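Local coordinates for ethyl tert-butyl ether degradation EthD protein (PDB 3BF4), which is of unknown function but, as a dimeric member of the EthD family with a ferredoxin-like fold, may have oxidoreductase activity, at residues I21-M26 / P113-S118; Y27-G32 / G71-F76; E31-D36 / T109-V114; M45-A50 / A99-D104; A55-T60 / A81-S86. The protein carries 3 engineered substitutions. One frame throughout, in Å; residues are numbered along the deposited sequence.

Three contacts follow the antiparallel sheet of a ferredoxin-like fold. Contact 1, pairing strands 21-28 and 114-120, lies nearest the chain centre (about 6 Å between centres), followed by contact 5 (about 9 Å), pairing 58-66 with 76-84; backbone bonds from Ile-21 and Val-23 to Cys-84 and Phe-82 join the two. Contacts 2 and 3 lie outermost (about 17 and 14 Å), among exposed loops: in contact 2 a single Pro-28/Phe-76 pair gives way to proline-tyrosine packing, and contact 3 ties loops through hydroxyl and guanidinium chemistry. Contact 4, packed by methionine, valine and isoleucine without direct hydrogen bonds, joins the two helices covering one sheet face. Contacts 1, 2 and 5 also meet the second subunit.

Contact 1. Residues I21-M26 / P113-S118; sequences IKVNVM and PVLQIS
The first and last strands of a ferredoxin-like sheet lie side by side here, with residues 21-26 and 114-118 running antiparallel and Lys-22, Asn-24 and Met-26 facing Ser-118, Gln-116 and Val-114 in hydrogen-bonded pairs. Six backbone bonds hold them, among them Asn-24 N to Gln-116 O at 2.8 Å, almost straight at 171°, and Val-114 N to Met-26 O at 2.8 Å. The non-hydrogen-bonded pairs, Val-23 with Ile-117 and Val-25 with Leu-115, turn branched aliphatic groups to the face covered by helix 87-103, where Phe-90 meets Val-23 and Ile-117. The beta-branched Val-23, Val-25 and Ile-117 suit this place because they accept extended backbones and fill space close to the sheet. CD1 of Ile-21 reaches across to CG2 of Ile-117 at 3.7 Å, while Val-25 CG1 presses tightly alongside Pro-113 CB at 3.5 Å.

The other face is mixed and belongs to the dimer interface. Lys-22 bends only at its last torsion (chi4 -70°), which swings NZ back to a lone pair of Asn-24 OD1, 2.6 Å away. Lys-22 NZ also forms a salt bridge with OE2 of Glu-62 of the second subunit, whose OE1 is hydrogen-bonded to Asn-24 ND2 and Ser-118 OG. Met-26, modelled as selenomethionine, folds its flexible chain to lay CE 3.8 Å from Val-114 CG1. Ile-117 and Ser-118 pair in turn with a strand of the second subunit, continuing the sheet through the dimer. Within the chain, this is the beta1-beta4 pairing of a central with an edge strand in the ferredoxin-like fold.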
# COMPACT_ATOMS: atom_id res chain seq x y z
N ILE A 21 8.82 -4.22 -8.20
CA ILE A 21 7.43 -4.45 -7.85
C ILE A 21 7.25 -4.33 -6.35
O ILE A 21 8.22 -4.38 -5.57
CB ILE A 21 6.86 -5.82 -8.35
CG1 ILE A 21 7.58 -7.02 -7.71
CG2 ILE A 21 6.88 -5.87 -9.89
CD1 ILE A 21 6.79 -8.31 -7.74
N LYS A 22 5.98 -4.18 -5.98
CA LYS A 22 5.51 -4.10 -4.61
C LYS A 22 4.40 -5.14 -4.52
O LYS A 22 3.44 -5.07 -5.29
CB LYS A 22 4.97 -2.69 -4.38
CG LYS A 22 4.49 -2.34 -3.00
CD LYS A 22 4.38 -0.80 -2.87
CE LYS A 22 3.81 -0.37 -1.54
NZ LYS A 22 2.36 -0.69 -1.41
N VAL A 23 4.56 -6.14 -3.65
CA VAL A 23 3.54 -7.17 -3.42
C VAL A 23 2.80 -6.73 -2.15
O VAL A 23 3.40 -6.68 -1.09
CB VAL A 23 4.14 -8.57 -3.25
CG1 VAL A 23 3.02 -9.60 -3.01
CG2 VAL A 23 4.97 -8.96 -4.48
N ASN A 24 1.52 -6.43 -2.28
CA ASN A 24 0.65 -5.96 -1.21
C ASN A 24 -0.23 -7.09 -0.69
O ASN A 24 -0.88 -7.77 -1.49
CB ASN A 24 -0.29 -4.88 -1.76
CG ASN A 24 0.47 -3.66 -2.29
OD1 ASN A 24 1.18 -3.01 -1.55
ND2 ASN A 24 0.29 -3.35 -3.57
N VAL A 25 -0.23 -7.32 0.63
CA VAL A 25 -1.14 -8.28 1.27
C VAL A 25 -1.99 -7.39 2.19
O VAL A 25 -1.45 -6.67 3.03
CB VAL A 25 -0.43 -9.37 2.04
CG1 VAL A 25 -1.46 -10.40 2.56
CG2 VAL A 25 0.61 -10.05 1.16
N MSE A 26 -3.30 -7.42 1.99
CA MSE A 26 -4.24 -6.51 2.64
C MSE A 26 -5.40 -7.29 3.24
O MSE A 26 -6.17 -7.90 2.51
CB MSE A 26 -4.70 -5.50 1.60
CG MSE A 26 -3.53 -4.80 0.91
SE MSE A 26 -3.99 -3.71 -0.60
CE MSE A 26 -4.76 -5.07 -1.77
N PRO A 113 -6.80 -12.63 3.02
CA PRO A 113 -6.29 -11.37 2.50
C PRO A 113 -6.51 -11.19 1.00
O PRO A 113 -6.74 -12.16 0.26
CB PRO A 113 -4.79 -11.45 2.79
CG PRO A 113 -4.50 -12.87 2.79
CD PRO A 113 -5.71 -13.60 3.24
N VAL A 114 -6.46 -9.93 0.58
CA VAL A 114 -6.48 -9.53 -0.82
C VAL A 114 -4.99 -9.33 -1.15
O VAL A 114 -4.26 -8.68 -0.39
CB VAL A 114 -7.29 -8.24 -1.04
CG1 VAL A 114 -7.26 -7.82 -2.51
CG2 VAL A 114 -8.73 -8.44 -0.57
N LEU A 115 -4.53 -9.95 -2.24
CA LEU A 115 -3.16 -9.86 -2.70
C LEU A 115 -3.12 -9.11 -4.02
O LEU A 115 -3.93 -9.37 -4.91
CB LEU A 115 -2.54 -11.25 -2.86
CG LEU A 115 -1.03 -11.29 -3.22
CD1 LEU A 115 -0.32 -12.48 -2.55
CD2 LEU A 115 -0.75 -11.29 -4.75
N GLN A 116 -2.16 -8.20 -4.13
CA GLN A 116 -1.95 -7.40 -5.33
C GLN A 116 -0.47 -7.21 -5.62
O GLN A 116 0.30 -6.97 -4.71
CB GLN A 116 -2.59 -6.01 -5.14
CG GLN A 116 -2.25 -5.01 -6.25
CD GLN A 116 -3.19 -3.85 -6.39
OE1 GLN A 116 -4.35 -3.92 -6.01
NE2 GLN A 116 -2.71 -2.79 -7.03
N ILE A 117 -0.13 -7.25 -6.90
CA ILE A 117 1.20 -6.92 -7.39
C ILE A 117 1.07 -5.60 -8.15
O ILE A 117 0.20 -5.46 -9.02
CB ILE A 117 1.80 -8.02 -8.28
CG1 ILE A 117 1.75 -9.36 -7.50
CG2 ILE A 117 3.24 -7.62 -8.70
CD1 ILE A 117 2.86 -10.30 -7.77
N SER A 118 1.93 -4.65 -7.80
CA SER A 118 1.99 -3.33 -8.40
C SER A 118 3.41 -3.01 -8.87
O SER A 118 4.38 -3.53 -8.31
CB SER A 118 1.64 -2.23 -7.37
OG SER A 118 0.35 -2.37 -6.80

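Contact 2. Residues Y27-G32 / G71-F76; sequences YPYTEG and GAPPAF. With EDO (1,2-ethanediol), chain C.
Tyr-29 N donates to Ala-75 O at 2.8 Å, the one conventional hydrogen bond across the two segments, along a nearly straight N-H (177°) though from a position tilted out of the carbonyl plane. Pro-28 adds a weak, longer CA-H contact to the same oxygen. Just inside this bond, Pro-28 and Phe-76 form a non-hydrogen-bonded antiparallel pair. A proline is tolerated there because no bond to Phe-76 is lost by its lacking an N-H. Phe-76 CA comes within 3.2 Å of Tyr-27 O, and the edge of the Phe-76 ring lies against the start of Pro-28, with CD1 3.6 Å from Pro-28 N.

Beyond the strand end, Tyr-29 covers the prolines. With CG anti to the backbone N (chi1 178°), its ring extends over the loop 71-76. Pro-73 CB sits over one face in a CH-pi contact, 3.8 Å from the centroid of the Tyr-29 ring and somewhat toward the rim. Pro-74 meets the ring at CD1, while its carbonyl O lies 3.1 Å from Tyr-29 CB. Such a flat aromatic surface suits rigid pyrrolidine rings, whose polarised C-H groups pack well on pi electrons.

Tyr-27 turns the other way. Its OH bonds to O1 of a 1,2-ethanediol at 2.8 Å and also to Tyr-108 OH; the diol probably comes from the crystallisation liquor and binds Tyr-40 OH too. The Tyr-27 ring thus reaches toward Tyr-40 of helix 37-52, with which it packs edge-to-face, whereas Phe-76 and Ala-75, where strand 76-84 begins, face the second subunit.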
# COMPACT_ATOMS: atom_id res chain seq x y z
N TYR A 27 -5.51 -7.26 4.58
CA TYR A 27 -6.52 -8.02 5.32
C TYR A 27 -7.70 -7.12 5.60
O TYR A 27 -7.56 -6.21 6.41
CB TYR A 27 -5.93 -8.55 6.63
CG TYR A 27 -4.82 -9.55 6.43
CD1 TYR A 27 -5.08 -10.92 6.46
CD2 TYR A 27 -3.51 -9.13 6.19
CE1 TYR A 27 -4.05 -11.86 6.27
CE2 TYR A 27 -2.48 -10.04 6.00
CZ TYR A 27 -2.75 -11.41 6.03
OH TYR A 27 -1.74 -12.32 5.85
N PRO A 28 -8.87 -7.35 4.94
CA PRO A 28 -10.04 -6.51 5.17
C PRO A 28 -10.51 -6.52 6.63
O PRO A 28 -10.48 -7.58 7.28
CB PRO A 28 -11.12 -7.15 4.28
CG PRO A 28 -10.41 -7.92 3.30
CD PRO A 28 -9.18 -8.41 3.96
N TYR A 29 -10.89 -5.34 7.12
CA TYR A 29 -11.40 -5.19 8.48
C TYR A 29 -12.79 -5.82 8.51
O TYR A 29 -13.63 -5.49 7.68
CB TYR A 29 -11.50 -3.70 8.88
CG TYR A 29 -12.06 -3.42 10.27
CD1 TYR A 29 -11.22 -3.28 11.38
CD2 TYR A 29 -13.44 -3.29 10.47
CE1 TYR A 29 -11.74 -3.02 12.68
CE2 TYR A 29 -13.97 -3.03 11.75
CZ TYR A 29 -13.12 -2.90 12.85
OH TYR A 29 -13.66 -2.64 14.10
N THR A 30 -13.00 -6.72 9.46
CA THR A 30 -14.29 -7.39 9.68
C THR A 30 -14.59 -7.27 11.18
O THR A 30 -13.82 -7.78 12.01
CB THR A 30 -14.23 -8.88 9.23
OG1 THR A 30 -13.51 -9.00 7.98
CG2 THR A 30 -15.64 -9.44 9.08
N GLU A 31 -15.67 -6.54 11.52
CA GLU A 31 -16.09 -6.28 12.92
C GLU A 31 -16.08 -7.53 13.81
O GLU A 31 -16.82 -8.48 13.54
CB GLU A 31 -17.48 -5.63 12.96
N GLY A 32 -15.21 -7.54 14.82
CA GLY A 32 -15.08 -8.67 15.75
C GLY A 32 -14.15 -9.81 15.36
O GLY A 32 -13.81 -10.63 16.23
N GLY A 71 -14.93 8.28 13.09
CA GLY A 71 -15.27 7.03 13.75
C GLY A 71 -15.41 5.84 12.81
O GLY A 71 -15.81 4.76 13.25
N ALA A 72 -15.03 6.01 11.53
CA ALA A 72 -15.14 4.96 10.53
C ALA A 72 -13.95 4.05 10.72
O ALA A 72 -12.84 4.54 10.92
CB ALA A 72 -15.13 5.53 9.11
N PRO A 73 -14.18 2.72 10.67
CA PRO A 73 -13.06 1.82 10.76
C PRO A 73 -12.25 1.83 9.46
O PRO A 73 -12.73 2.31 8.44
CB PRO A 73 -13.73 0.45 10.98
CG PRO A 73 -15.05 0.58 10.37
CD PRO A 73 -15.46 1.99 10.55
N PRO A 74 -11.02 1.29 9.51
CA PRO A 74 -10.21 1.25 8.29
C PRO A 74 -10.75 0.17 7.35
O PRO A 74 -11.45 -0.75 7.81
CB PRO A 74 -8.83 0.87 8.82
CG PRO A 74 -9.14 -0.01 9.99
CD PRO A 74 -10.32 0.65 10.64
N ALA A 75 -10.44 0.29 6.06
CA ALA A 75 -10.80 -0.74 5.08
C ALA A 75 -10.11 -2.07 5.44
O ALA A 75 -10.75 -3.12 5.43
CB ALA A 75 -10.41 -0.31 3.67
N PHE A 76 -8.81 -1.97 5.78
CA PHE A 76 -7.95 -3.10 6.09
C PHE A 76 -7.41 -2.99 7.51
O PHE A 76 -6.84 -1.96 7.88
CB PHE A 76 -6.78 -3.13 5.09
CG PHE A 76 -7.23 -3.20 3.67
CD1 PHE A 76 -7.74 -4.39 3.14
CD2 PHE A 76 -7.22 -2.06 2.86
CE1 PHE A 76 -8.21 -4.47 1.81
CE2 PHE A 76 -7.68 -2.12 1.53
CZ PHE A 76 -8.18 -3.33 1.00
C1 EDO C . 1.92 -11.64 4.72
O1 EDO C . 0.63 -11.05 4.95
C2 EDO C . 1.84 -12.97 3.96
O2 EDO C . 0.58 -13.63 4.18

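Contact 3. Residues E31-D36 / T109-V114; sequences EGARFD and TDIAPV
One face of the Arg-34 guanidinium is laid over the backbone of Thr-109, with CA of that residue 3.8 Å above its plane, and the carboxylate of Asp-110 stands at its edge. The carboxylate is turned almost perpendicular to the guanidinium, 83° between planes, so the salt bridge from Arg-34 NH2 to Asp-110 OD1 (3.3 Å) is not a paired, forked one. It is also less than certain, since Asp-110 has a second conformer. The firmer partner of NH2 is Ala-106 O. Arginine reaches this far because its chain is extended until chi3, where a bend (61°) brings the head back over Thr-109.

Beneath it, Thr-109 OG1 does two jobs. It donates to Arg-34 O at 2.7 Å, lying in the carbonyl plane, and accepts from Ile-111 N at 3.0 Å. Threonine fits because one hydroxyl can thus join both loops, while its CB packs 3.5 Å from CD2 of Phe-35, a ring set among Tyr-27, Tyr-40 and Tyr-108. Ala-33 CB touches Ile-111 CD1 at 4.1 Å. The same hydroxyl's donation to Arg-34 O ties the loop to the one before helix 37-52, while its acceptance from the N two residues on shapes 109-111 as an ST turn.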
# COMPACT_ATOMS: atom_id res chain seq x y z
N GLU A 31 -15.67 -6.54 11.52
CA GLU A 31 -16.09 -6.28 12.92
C GLU A 31 -16.08 -7.53 13.81
O GLU A 31 -16.82 -8.48 13.54
CB GLU A 31 -17.48 -5.63 12.96
N GLY A 32 -15.21 -7.54 14.82
CA GLY A 32 -15.08 -8.67 15.75
C GLY A 32 -14.15 -9.81 15.36
O GLY A 32 -13.81 -10.63 16.23
N ALA A 33 -13.74 -9.89 14.09
CA ALA A 33 -12.86 -10.96 13.59
C ALA A 33 -11.47 -10.89 14.21
O ALA A 33 -10.99 -9.81 14.56
CB ALA A 33 -12.74 -10.92 12.06
N ARG A 34 -10.82 -12.04 14.31
CA ARG A 34 -9.51 -12.17 14.93
C ARG A 34 -8.34 -11.72 14.03
O ARG A 34 -8.27 -12.10 12.86
CB ARG A 34 -9.29 -13.64 15.34
CG ARG A 34 -7.95 -13.96 16.02
CD ARG A 34 -7.93 -15.39 16.50
NE ARG A 34 -8.08 -16.34 15.40
CZ ARG A 34 -7.10 -16.96 14.72
NH1 ARG A 34 -5.80 -16.78 15.01
NH2 ARG A 34 -7.43 -17.79 13.74
N PHE A 35 -7.45 -10.90 14.59
CA PHE A 35 -6.17 -10.56 13.96
C PHE A 35 -5.11 -10.24 15.02
O PHE A 35 -5.11 -9.15 15.60
CB PHE A 35 -6.26 -9.41 12.96
CG PHE A 35 -5.04 -9.33 12.06
CD1 PHE A 35 -3.87 -8.67 12.46
CD2 PHE A 35 -5.06 -9.96 10.81
CE1 PHE A 35 -2.74 -8.64 11.64
CE2 PHE A 35 -3.94 -9.92 9.97
CZ PHE A 35 -2.78 -9.26 10.38
N ASP A 36 -4.21 -11.20 15.25
CA ASP A 36 -3.12 -11.07 16.22
C ASP A 36 -2.00 -10.27 15.54
O ASP A 36 -1.18 -10.83 14.82
CB ASP A 36 -2.65 -12.47 16.67
CG ASP A 36 -1.59 -12.43 17.78
OD1 ASP A 36 -1.01 -11.36 18.08
OD2 ASP A 36 -1.32 -13.50 18.34
N THR A 109 -4.89 -15.14 12.20
CA THR A 109 -6.16 -14.62 11.69
C THR A 109 -6.98 -15.62 10.86
O THR A 109 -6.42 -16.57 10.28
CB THR A 109 -5.93 -13.37 10.77
OG1 THR A 109 -7.18 -12.73 10.47
CG2 THR A 109 -5.22 -13.74 9.43
N ASP A 110 -8.30 -15.42 10.81
CA ASP A 110 -9.20 -16.18 9.92
C ASP A 110 -9.65 -15.30 8.72
O ASP A 110 -10.50 -15.73 7.93
CB ASP A 110 -10.42 -16.73 10.68
CG ASP A 110 -10.09 -17.95 11.55
OD1 ASP A 110 -9.25 -18.79 11.15
OD2 ASP A 110 -10.71 -18.08 12.62
N ILE A 111 -9.05 -14.12 8.56
CA ILE A 111 -9.37 -13.20 7.46
C ILE A 111 -8.56 -13.60 6.22
O ILE A 111 -7.34 -13.73 6.30
CB ILE A 111 -9.06 -11.72 7.85
CG1 ILE A 111 -9.87 -11.30 9.09
CG2 ILE A 111 -9.34 -10.79 6.66
CD1 ILE A 111 -9.66 -9.86 9.56
N ALA A 112 -9.25 -13.81 5.10
CA ALA A 112 -8.62 -14.12 3.81
C ALA A 112 -8.12 -12.77 3.25
O ALA A 112 -8.94 -11.85 3.05
CB ALA A 112 -9.62 -14.77 2.84
N PRO A 113 -6.80 -12.63 3.02
CA PRO A 113 -6.29 -11.37 2.50
C PRO A 113 -6.51 -11.19 1.00
O PRO A 113 -6.74 -12.16 0.26
CB PRO A 113 -4.79 -11.45 2.79
CG PRO A 113 -4.50 -12.87 2.79
CD PRO A 113 -5.71 -13.60 3.24
N VAL A 114 -6.46 -9.93 0.58
CA VAL A 114 -6.48 -9.53 -0.82
C VAL A 114 -4.99 -9.33 -1.15
O VAL A 114 -4.26 -8.68 -0.39
CB VAL A 114 -7.29 -8.24 -1.04
CG1 VAL A 114 -7.26 -7.82 -2.51
CG2 VAL A 114 -8.73 -8.44 -0.57

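Contact 4. Residues M45-A50 / A99-D104; sequences MPMVKA and AEILGD
Met-47 starts out extended, with CG opposite the backbone N (chi1 -180°), then bends at chi2 (-83°) and again at chi3, and this double fold carries its selenium and terminal methyl across to the other helix. SE of this residue, modelled as selenomethionine, comes to 4.1 Å from Ile-101 CG1, and CE continues on to Asp-104, 3.6 Å from OD2, the two side chains approaching from opposite directions. A long unbranched chain suits the span between the helices, because it can bend to fit between an aliphatic and an acidic neighbour.

Val-48 and Ile-101 meet beside it nearly at right angles. Val-48 CG2 rests 3.9 Å from Ile-101 CG2, and its other branch, CG1, touches Ile-101 CD1 at 4.0 Å; their branches thus meet in two places on the side toward the sheet, where Val-48 also lies on Phe-82. The helices 37-52 and 87-103 are the two crossover helices of the ferredoxin-like fold, set side by side on one sheet face. Their segments run antiparallel (173°) with axes 10.5 Å apart, a spacing spanned here by the long chains of Met-47 and Ile-101.

Toward the outside the chemistry turns polar. Glu-100 OE2 lies 4.3 Å from Met-47 SE, and the strongest partner of this carboxylate is Arg-51, bound through OE1 in a salt bridge. Asp-104 is held by Asn-107 and Tyr-39 at OD1 and by His-44 at OD2, bonds that fix the carboxylate against which the Met-47 methyl rests.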
# COMPACT_ATOMS: atom_id res chain seq x y z
N MSE A 45 5.82 -12.28 9.53
CA MSE A 45 6.57 -11.45 8.55
C MSE A 45 8.08 -11.78 8.44
O MSE A 45 8.60 -11.82 7.32
CB MSE A 45 6.36 -9.95 8.78
CG MSE A 45 4.93 -9.44 8.56
SE MSE A 45 4.34 -9.66 6.74
CE MSE A 45 5.66 -8.51 5.87
N PRO A 46 8.78 -11.96 9.58
CA PRO A 46 10.18 -12.39 9.51
C PRO A 46 10.34 -13.78 8.85
O PRO A 46 11.34 -14.01 8.15
CB PRO A 46 10.61 -12.40 10.98
CG PRO A 46 9.70 -11.39 11.60
CD PRO A 46 8.40 -11.71 10.98
N MSE A 47 9.39 -14.69 9.09
CA MSE A 47 9.38 -15.99 8.42
C MSE A 47 9.17 -15.83 6.91
O MSE A 47 9.89 -16.45 6.13
CB MSE A 47 8.36 -16.96 9.04
CG MSE A 47 8.30 -18.35 8.40
SE MSE A 47 7.19 -18.46 6.76
CE MSE A 47 5.49 -17.88 7.53
N VAL A 48 8.20 -15.02 6.49
CA VAL A 48 7.94 -14.82 5.05
C VAL A 48 9.16 -14.19 4.36
O VAL A 48 9.53 -14.61 3.25
CB VAL A 48 6.67 -13.96 4.76
CG1 VAL A 48 6.49 -13.74 3.26
CG2 VAL A 48 5.41 -14.63 5.36
N LYS A 49 9.79 -13.21 5.02
CA LYS A 49 10.99 -12.56 4.48
C LYS A 49 12.15 -13.56 4.36
O LYS A 49 12.86 -13.53 3.37
CB LYS A 49 11.41 -11.35 5.32
CG LYS A 49 12.65 -10.57 4.81
CD LYS A 49 12.44 -10.00 3.41
CE LYS A 49 13.55 -9.03 3.06
NZ LYS A 49 14.87 -9.71 2.96
N ALA A 50 12.33 -14.42 5.38
CA ALA A 50 13.36 -15.48 5.34
C ALA A 50 13.19 -16.37 4.11
O ALA A 50 14.17 -16.69 3.43
CB ALA A 50 13.32 -16.33 6.62
N ALA A 99 3.08 -22.74 0.24
CA ALA A 99 2.28 -23.70 1.03
C ALA A 99 2.50 -23.43 2.52
O ALA A 99 1.54 -23.23 3.27
CB ALA A 99 2.61 -25.12 0.67
N GLU A 100 3.77 -23.36 2.93
CA GLU A 100 4.13 -23.03 4.30
C GLU A 100 3.61 -21.64 4.71
O GLU A 100 3.04 -21.50 5.78
CB GLU A 100 5.64 -23.06 4.49
CG GLU A 100 6.04 -22.77 5.94
CD GLU A 100 7.52 -22.75 6.17
OE1 GLU A 100 8.29 -22.78 5.18
OE2 GLU A 100 7.88 -22.69 7.36
N ILE A 101 3.84 -20.64 3.86
CA ILE A 101 3.41 -19.26 4.15
C ILE A 101 1.90 -19.21 4.41
O ILE A 101 1.48 -18.73 5.46
CB ILE A 101 3.84 -18.27 3.04
CG1 ILE A 101 5.37 -18.09 3.07
CG2 ILE A 101 3.16 -16.91 3.22
CD1 ILE A 101 5.94 -17.48 1.81
N LEU A 102 1.11 -19.77 3.49
CA LEU A 102 -0.35 -19.83 3.61
C LEU A 102 -0.82 -20.64 4.82
O LEU A 102 -1.79 -20.26 5.47
CB LEU A 102 -1.00 -20.39 2.34
CG LEU A 102 -0.88 -19.53 1.09
CD1 LEU A 102 -1.35 -20.34 -0.12
CD2 LEU A 102 -1.66 -18.20 1.22
N GLY A 103 -0.10 -21.72 5.14
CA GLY A 103 -0.42 -22.57 6.29
C GLY A 103 -0.28 -21.88 7.64
O GLY A 103 -0.89 -22.33 8.60
N ASP A 104 0.52 -20.82 7.71
CA ASP A 104 0.75 -20.03 8.94
C ASP A 104 -0.31 -18.94 9.19
O ASP A 104 -0.39 -18.43 10.32
CB ASP A 104 2.15 -19.38 8.88
CG ASP A 104 2.60 -18.78 10.21
OD1 ASP A 104 2.49 -19.45 11.24
OD2 ASP A 104 3.06 -17.62 10.22

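Contact 5. Residues A55-T60 / A81-S86; sequences ACAYYT and AFICDS
Residues 58-60 and 81-84 run antiparallel at an angle of 155°, and the axes of these short segments come within 4.8 Å at closest approach. Thr-60 and Ala-81 form a hydrogen-bonded pair, with Thr-60 N to Ala-81 O at 2.9 Å. Further on, Ile-83 N donates to Tyr-58 O while Ala-57 N donates to Ile-83 O at 2.8 Å. Ala-57 has a helical conformation, consistent with a classic beta bulge at Ala-57 and Tyr-58. Past it, water 1 joins Ala-55 O to Ser-86 N, where direct pairing has ended and Ser-86 caps helix 87-103.

The Tyr-58 ring is folded back by its first torsion (chi1 60°), CG lying between N and the carbonyl carbon, so that one face covers Ile-83. Ile-83 CB stands 3.9 Å from the Tyr-58 centroid in a CH-pi contact, and CG1 touches Tyr-58 CE2 at 3.6 Å; isoleucine's two branches spread over the ring. The Tyr-58 hydroxyl bonds to Glu-123 OE2 of the same chain, and Arg-124 of the second subunit makes a cation-pi contact with the ring. This is the beta2-beta3 hairpin of the ferredoxin-like fold, placing strand 58-66 at the sheet's edge within the chain.

On the opposite, helix-covered face, Cys-56 SG approaches the edge of the Phe-82 ring, 5.3 Å from its centroid, in a sulfur-aromatic contact. Tyr-59 CB packs against Phe-82 CD1 at 3.8 Å, while Met-45, Val-48 and Leu-52 of helix 37-52 cover Phe-82 itself.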
# COMPACT_ATOMS: atom_id res chain seq x y z
N ALA A 55 15.04 -12.33 -3.07
CA ALA A 55 13.91 -11.93 -3.92
C ALA A 55 13.17 -10.68 -3.41
O ALA A 55 12.52 -10.00 -4.19
CB ALA A 55 12.93 -13.09 -4.08
N CYS A 56 13.27 -10.39 -2.10
CA CYS A 56 12.65 -9.22 -1.49
C CYS A 56 13.73 -8.34 -0.87
O CYS A 56 14.52 -8.82 -0.06
CB CYS A 56 11.68 -9.68 -0.41
SG CYS A 56 10.90 -8.33 0.52
N ALA A 57 13.77 -7.06 -1.28
CA ALA A 57 14.72 -6.07 -0.74
C ALA A 57 14.38 -5.72 0.70
O ALA A 57 15.25 -5.65 1.55
CB ALA A 57 14.73 -4.80 -1.61
N TYR A 58 13.10 -5.44 0.95
CA TYR A 58 12.59 -5.14 2.29
C TYR A 58 11.09 -5.25 2.30
O TYR A 58 10.46 -5.27 1.24
CB TYR A 58 13.01 -3.74 2.78
CG TYR A 58 12.51 -2.61 1.91
CD1 TYR A 58 13.31 -2.08 0.90
CD2 TYR A 58 11.23 -2.05 2.10
CE1 TYR A 58 12.85 -1.03 0.08
CE2 TYR A 58 10.76 -1.01 1.28
CZ TYR A 58 11.58 -0.49 0.29
OH TYR A 58 11.14 0.53 -0.50
N TYR A 59 10.53 -5.32 3.51
CA TYR A 59 9.10 -5.32 3.71
C TYR A 59 8.67 -4.17 4.62
O TYR A 59 9.49 -3.58 5.31
CB TYR A 59 8.58 -6.67 4.21
CG TYR A 59 8.97 -7.08 5.62
CD1 TYR A 59 8.24 -6.62 6.73
CD2 TYR A 59 10.01 -7.98 5.85
CE1 TYR A 59 8.59 -7.00 8.06
CE2 TYR A 59 10.36 -8.38 7.16
CZ TYR A 59 9.64 -7.88 8.26
OH TYR A 59 9.98 -8.27 9.55
N THR A 60 7.38 -3.85 4.56
CA THR A 60 6.74 -2.86 5.41
C THR A 60 5.51 -3.51 6.06
O THR A 60 4.95 -4.46 5.50
CB THR A 60 6.26 -1.59 4.61
OG1 THR A 60 5.09 -1.90 3.86
CG2 THR A 60 7.33 -1.05 3.68
N ALA A 81 3.73 -4.97 2.72
CA ALA A 81 4.23 -4.90 1.37
C ALA A 81 5.63 -5.48 1.28
O ALA A 81 6.43 -5.24 2.16
CB ALA A 81 4.20 -3.48 0.84
N PHE A 82 5.88 -6.28 0.23
CA PHE A 82 7.19 -6.83 -0.07
C PHE A 82 7.67 -6.10 -1.33
O PHE A 82 7.03 -6.19 -2.38
CB PHE A 82 7.11 -8.34 -0.32
CG PHE A 82 6.52 -9.09 0.83
CD1 PHE A 82 7.30 -9.41 1.94
CD2 PHE A 82 5.18 -9.46 0.81
CE1 PHE A 82 6.74 -10.10 3.04
CE2 PHE A 82 4.62 -10.16 1.89
CZ PHE A 82 5.40 -10.48 3.01
N ILE A 83 8.77 -5.36 -1.19
CA ILE A 83 9.40 -4.63 -2.28
C ILE A 83 10.42 -5.60 -2.86
O ILE A 83 11.32 -6.07 -2.13
CB ILE A 83 10.01 -3.28 -1.80
CG1 ILE A 83 8.88 -2.27 -1.51
CG2 ILE A 83 10.98 -2.67 -2.84
CD1 ILE A 83 7.94 -2.66 -0.38
N CYS A 84 10.24 -5.94 -4.14
CA CYS A 84 11.05 -6.94 -4.85
C CYS A 84 11.54 -6.40 -6.18
O CYS A 84 10.78 -5.73 -6.90
CB CYS A 84 10.19 -8.18 -5.12
SG CYS A 84 9.44 -8.88 -3.60
N ASP A 85 12.79 -6.69 -6.51
CA ASP A 85 13.39 -6.25 -7.78
C ASP A 85 12.82 -7.00 -9.00
O ASP A 85 12.81 -6.46 -10.10
CB ASP A 85 14.92 -6.38 -7.74
CG ASP A 85 15.57 -5.46 -6.67
OD1 ASP A 85 15.31 -4.23 -6.67
OD2 ASP A 85 16.37 -5.99 -5.85
N SER A 86 12.32 -8.22 -8.79
CA SER A 86 11.79 -9.07 -9.86
C SER A 86 10.52 -9.80 -9.46
O SER A 86 10.51 -10.48 -8.43
CB SER A 86 12.86 -10.12 -10.20
OG SER A 86 12.35 -11.23 -10.93
O HOH W 1 13.35 -9.91 -6.78